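Local coordinates for ABC transporter, substrate binding protein (Polyamine) (Agrobacterium tumefaciens, PDB 4EUO) that binds gamma-aminobutyrate selectively in the periplasm and probably hands it to an ABC transporter, at residues A15-A18 and A19-K23; M241-I244 and A245-S249. One frame throughout, in Å; residues are numbered along the deposited sequence.

Contact 1: A15-A18 and A19-K23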
loop_
_atom_site.group_PDB
_atom_site.type_symbol
_atom_site.label_atom_id
_atom_site.label_comp_id
_atom_site.label_asym_id
_atom_site.label_seq_id
_atom_site.Cartn_x
_atom_site.Cartn_y
_atom_site.Cartn_z
ATOM N N ALA A 15 13.864 0.463 -2.396
ATOM C CA ALA A 15 13.975 -0.989 -2.247
ATOM C C ALA A 15 13.493 -1.720 -3.500
ATOM O O ALA A 15 14.081 -2.744 -3.888
ATOM C CB ALA A 15 13.168 -1.440 -1.033
ATOM N N GLN A 16 12.393 -1.240 -4.149
ATOM C CA GLN A 16 11.951 -1.848 -5.401
ATOM C C GLN A 16 13.025 -1.660 -6.491
ATOM O O GLN A 16 13.243 -2.572 -7.296
ATOM C CB GLN A 16 10.615 -1.277 -5.847
ATOM C CG GLN A 16 9.463 -1.691 -4.909
ATOM C CD GLN A 16 8.197 -0.962 -5.277
ATOM O OE1 GLN A 16 8.200 0.268 -5.349
ATOM N NE2 GLN A 16 7.094 -1.694 -5.472
ATOM N N LYS A 17 13.683 -0.507 -6.502
ATOM C CA LYS A 17 14.771 -0.238 -7.456
ATOM C C LYS A 17 15.902 -1.239 -7.240
ATOM O O LYS A 17 16.318 -1.890 -8.209
ATOM C CB LYS A 17 15.268 1.186 -7.274
ATOM C CG LYS A 17 16.482 1.510 -8.164
ATOM C CD LYS A 17 16.982 2.901 -7.864
ATOM C CE LYS A 17 18.294 3.230 -8.559
ATOM N NZ LYS A 17 18.687 4.649 -8.340
ATOM N N ALA A 18 16.335 -1.458 -5.992
ATOM C CA ALA A 18 17.404 -2.408 -5.717
ATOM C C ALA A 18 17.003 -3.823 -6.095
ATOM O O ALA A 18 17.824 -4.572 -6.637
ATOM C CB ALA A 18 17.763 -2.362 -4.237
ATOM N N ALA A 19 15.756 -4.228 -5.790
ATOM C CA ALA A 19 15.316 -5.600 -6.047
ATOM C C ALA A 19 15.043 -5.935 -7.500
ATOM O O ALA A 19 15.148 -7.102 -7.881
ATOM C CB ALA A 19 14.083 -5.921 -5.215
ATOM N N TRP A 20 14.614 -4.945 -8.315
ATOM C CA TRP A 20 14.131 -5.189 -9.678
ATOM C C TRP A 20 14.912 -4.566 -10.807
ATOM O O TRP A 20 14.925 -5.131 -11.903
ATOM C CB TRP A 20 12.652 -4.721 -9.766
ATOM C CG TRP A 20 11.711 -5.407 -8.810
ATOM C CD1 TRP A 20 11.929 -6.581 -8.130
ATOM C CD2 TRP A 20 10.388 -4.973 -8.446
ATOM N NE1 TRP A 20 10.833 -6.894 -7.357
ATOM C CE2 TRP A 20 9.861 -5.932 -7.551
ATOM C CE3 TRP A 20 9.593 -3.859 -8.788
ATOM C CZ2 TRP A 20 8.581 -5.817 -6.998
ATOM C CZ3 TRP A 20 8.319 -3.767 -8.260
ATOM C CH2 TRP A 20 7.833 -4.720 -7.359
ATOM N N ALA A 21 15.436 -3.349 -10.632
ATOM C CA ALA A 21 16.015 -2.627 -11.762
ATOM C C ALA A 21 17.179 -3.245 -12.468
ATOM O O ALA A 21 17.109 -3.403 -13.692
ATOM C CB ALA A 21 16.288 -1.179 -11.408
ATOM N N GLU A 22 18.198 -3.718 -11.727
ATOM C CA GLU A 22 19.332 -4.369 -12.385
ATOM C C GLU A 22 18.975 -5.704 -12.968
ATOM O O GLU A 22 19.469 -6.040 -14.049
ATOM C CB GLU A 22 20.530 -4.471 -11.483
ATOM C CG GLU A 22 21.283 -3.160 -11.478
ATOM C CD GLU A 22 22.606 -3.190 -10.750
ATOM O OE1 GLU A 22 23.579 -2.612 -11.279
ATOM O OE2 GLU A 22 22.679 -3.805 -9.666
ATOM N N LYS A 23 18.109 -6.475 -12.298
ATOM C CA LYS A 23 17.674 -7.761 -12.829
ATOM C C LYS A 23 17.051 -7.548 -14.213
ATOM O O LYS A 23 17.361 -8.304 -15.140
ATOM C CB LYS A 23 16.635 -8.415 -11.896
ATOM C CG LYS A 23 17.218 -9.157 -10.697
ATOM C CD LYS A 23 16.089 -9.750 -9.834
ATOM C CE LYS A 23 16.546 -10.317 -8.512
ATOM N NZ LYS A 23 16.995 -9.242 -7.543
HETATM O O HOH W 1 18.926 -2.890 -8.968
HETATM O O HOH W 2 17.983 -5.821 -9.336
HETATM O O HOH W 3 20.768 -4.316 -7.432
#

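Contact 2: M241-I244 and A245-S249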
loop_
_atom_site.group_PDB
_atom_site.type_symbol
_atom_site.label_atom_id
_atom_site.label_comp_id
_atom_site.label_asym_id
_atom_site.label_seq_id
_atom_site.Cartn_x
_atom_site.Cartn_y
_atom_site.Cartn_z
ATOM N N MET A 241 5.493 -5.168 -20.118
ATOM C CA MET A 241 5.047 -6.516 -19.794
ATOM C C MET A 241 6.200 -7.375 -19.313
ATOM O O MET A 241 6.037 -8.127 -18.340
ATOM C CB MET A 241 4.339 -7.180 -20.994
ATOM C CG MET A 241 3.185 -6.405 -21.546
ATOM S SD MET A 241 1.905 -6.075 -20.291
ATOM C CE MET A 241 1.021 -4.736 -21.126
ATOM N N LYS A 242 7.387 -7.235 -19.932
ATOM C CA LYS A 242 8.570 -7.962 -19.489
ATOM C C LYS A 242 9.001 -7.528 -18.098
ATOM O O LYS A 242 9.465 -8.347 -17.285
ATOM C CB LYS A 242 9.731 -7.796 -20.493
ATOM C CG LYS A 242 9.497 -8.527 -21.812
ATOM C CD LYS A 242 10.633 -8.232 -22.783
ATOM C CE LYS A 242 10.381 -8.849 -24.136
ATOM N NZ LYS A 242 11.418 -8.435 -25.115
ATOM N N PHE A 243 8.837 -6.216 -17.795
ATOM C CA PHE A 243 9.224 -5.724 -16.487
ATOM C C PHE A 243 8.298 -6.310 -15.418
ATOM O O PHE A 243 8.797 -6.736 -14.362
ATOM C CB PHE A 243 9.183 -4.185 -16.464
ATOM C CG PHE A 243 9.608 -3.619 -15.126
ATOM C CD1 PHE A 243 10.945 -3.408 -14.834
ATOM C CD2 PHE A 243 8.673 -3.392 -14.119
ATOM C CE1 PHE A 243 11.344 -2.916 -13.588
ATOM C CE2 PHE A 243 9.070 -2.898 -12.872
ATOM C CZ PHE A 243 10.398 -2.695 -12.597
ATOM N N ILE A 244 6.994 -6.368 -15.710
ATOM C CA ILE A 244 6.047 -6.927 -14.737
ATOM C C ILE A 244 6.341 -8.417 -14.524
ATOM O O ILE A 244 6.363 -8.893 -13.379
ATOM C CB ILE A 244 4.611 -6.652 -15.152
ATOM C CG1 ILE A 244 4.325 -5.132 -15.054
ATOM C CG2 ILE A 244 3.635 -7.471 -14.296
ATOM C CD1 ILE A 244 2.942 -4.731 -15.475
ATOM N N ALA A 245 6.667 -9.150 -15.623
ATOM C CA ALA A 245 6.996 -10.573 -15.496
ATOM C C ALA A 245 8.228 -10.736 -14.597
ATOM O O ALA A 245 8.263 -11.649 -13.765
ATOM C CB ALA A 245 7.264 -11.147 -16.883
ATOM N N LEU A 246 9.219 -9.865 -14.740
ATOM C CA LEU A 246 10.410 -9.915 -13.936
ATOM C C LEU A 246 10.106 -9.540 -12.464
ATOM O O LEU A 246 10.476 -10.264 -11.540
ATOM C CB LEU A 246 11.488 -9.000 -14.553
ATOM C CG LEU A 246 12.851 -8.899 -13.839
ATOM C CD1 LEU A 246 12.824 -7.963 -12.608
ATOM C CD2 LEU A 246 13.475 -10.264 -13.527
ATOM N N ALA A 247 9.450 -8.390 -12.259
ATOM C CA ALA A 247 9.192 -7.891 -10.900
ATOM C C ALA A 247 8.371 -8.854 -10.041
ATOM O O ALA A 247 8.491 -8.845 -8.803
ATOM C CB ALA A 247 8.464 -6.560 -10.998
ATOM N N THR A 248 7.522 -9.640 -10.700
ATOM C CA THR A 248 6.649 -10.588 -10.010
ATOM C C THR A 248 7.192 -12.012 -9.980
ATOM O O THR A 248 6.520 -12.905 -9.438
ATOM C CB THR A 248 5.225 -10.549 -10.527
ATOM O OG1 THR A 248 5.203 -10.979 -11.893
ATOM C CG2 THR A 248 4.588 -9.170 -10.398
ATOM N N SER A 249 8.425 -12.210 -10.504
ATOM C CA SER A 249 9.053 -13.534 -10.447
ATOM C C SER A 249 9.552 -13.813 -9.008
ATOM O O SER A 249 9.662 -12.917 -8.168
ATOM C CB SER A 249 10.157 -13.656 -11.490
ATOM O OG SER A 249 11.218 -12.759 -11.245
#

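Contact 1: A15-A18 and A19-K23
Q16 and W20, one helical turn apart on helix 10-28, lie side by side and point the same way. Their contact is van der Waals packing, methylenes over the ring and amide beside its far carbons. Q16 CB sits over one face of the indole, 4.0 Å above its plane and offset toward the rim, while NE2 comes within 3.6 Å of W20 CH2. With CG anti to the carbonyl carbon (chi1 -68°), the extended glutamine chain runs past the six-membered ring, its amide plane inclined 46° to it. Glutamine suits this place because its methylenes can line an aromatic ring while its buried amide is satisfied beyond it: OE1 bonds S7 OG and NE2 bonds D58 OD2.

Three i to i+4 bonds hold the turn: A19 N to A15 O (2.9 Å), W20 N to Q16 O, bent to 138°, and A21 N to K17 O. Then the helix opens outward: A18 O is 5.2 Å from E22 N and A19 O is 5.4 Å from K23 N. Water 1 joins K17 O to E22 N, and water 2 joins A18 O to K23 N. K23 NZ can therefore take A19 O (2.8 Å), its charge also meeting D255 in a salt bridge.

The small methyls of A15 and A21 let the helix lie close to its neighbours, helix 250-260 and strand 32-35. This is an i to i+4 pairing on a helix with water inserted between its turns, within the beta-alpha-beta unit 3-6, 10-28, 32-35 that begins a periplasmic binding protein fold, with Q16 near the bound ligand.

Contact 2: M241-I244 and A245-S249
I244 O takes two bonds from T248, one from OG1 at 2.8 Å and one from the backbone N at 3.0 Å, and the donors reach it from opposite faces of the carbonyl plane. Threonine OG1 lies between the backbone N and the carbonyl carbon (chi1 65°), which turns the hydroxyl back onto the preceding turn and so satisfies a buried polar group internally. Just beyond, L246 O is doubly held as well: S249 OG donates at 2.6 Å in the carbonyl plane, on a lone pair, and S249 N completes the tight turn.

Regular helical bonds precede these, the straightest being A247 N to F243 O, with an N-H...O angle of 170°.

Packing is lighter. F243 CE2 rests 4.2 Å from A247 CB, a methyl small enough to sit beside the large ring, whose other neighbours include F24, edge-to-face, and F5. I244, branched and apolar, turns instead toward V96, L228 and V230, while K242 extends its charge to the exposed side.

The bond from the threonine hydroxyl to the carbonyl four residues back is a common i to i-4 side-chain bond of helices; here it falls at the last turn of helix 237-247, before the chain enters helix 250-260.

In the fold
Contacts 1 and 2 lie on two different helices, 10-28 and 237-247, whose facing sides meet directly: W20 CE3 approaches F243 CZ at 4.1 Å, and L246 CD1 lies against K23 CB. Both are mostly buried, yet each has an exposed edge, at K17, A18 and E22 in contact 1 and at K242 in contact 2. Their polar chemistry differs with position. In the middle of its helix, contact 1 makes good its missing backbone bonds with water and a lysine, whereas contact 2, at a helix end, adds hydroxyls to carbonyls that already have a backbone donor. Contact 1 is also the one whose glutamine approaches the GABA pocket.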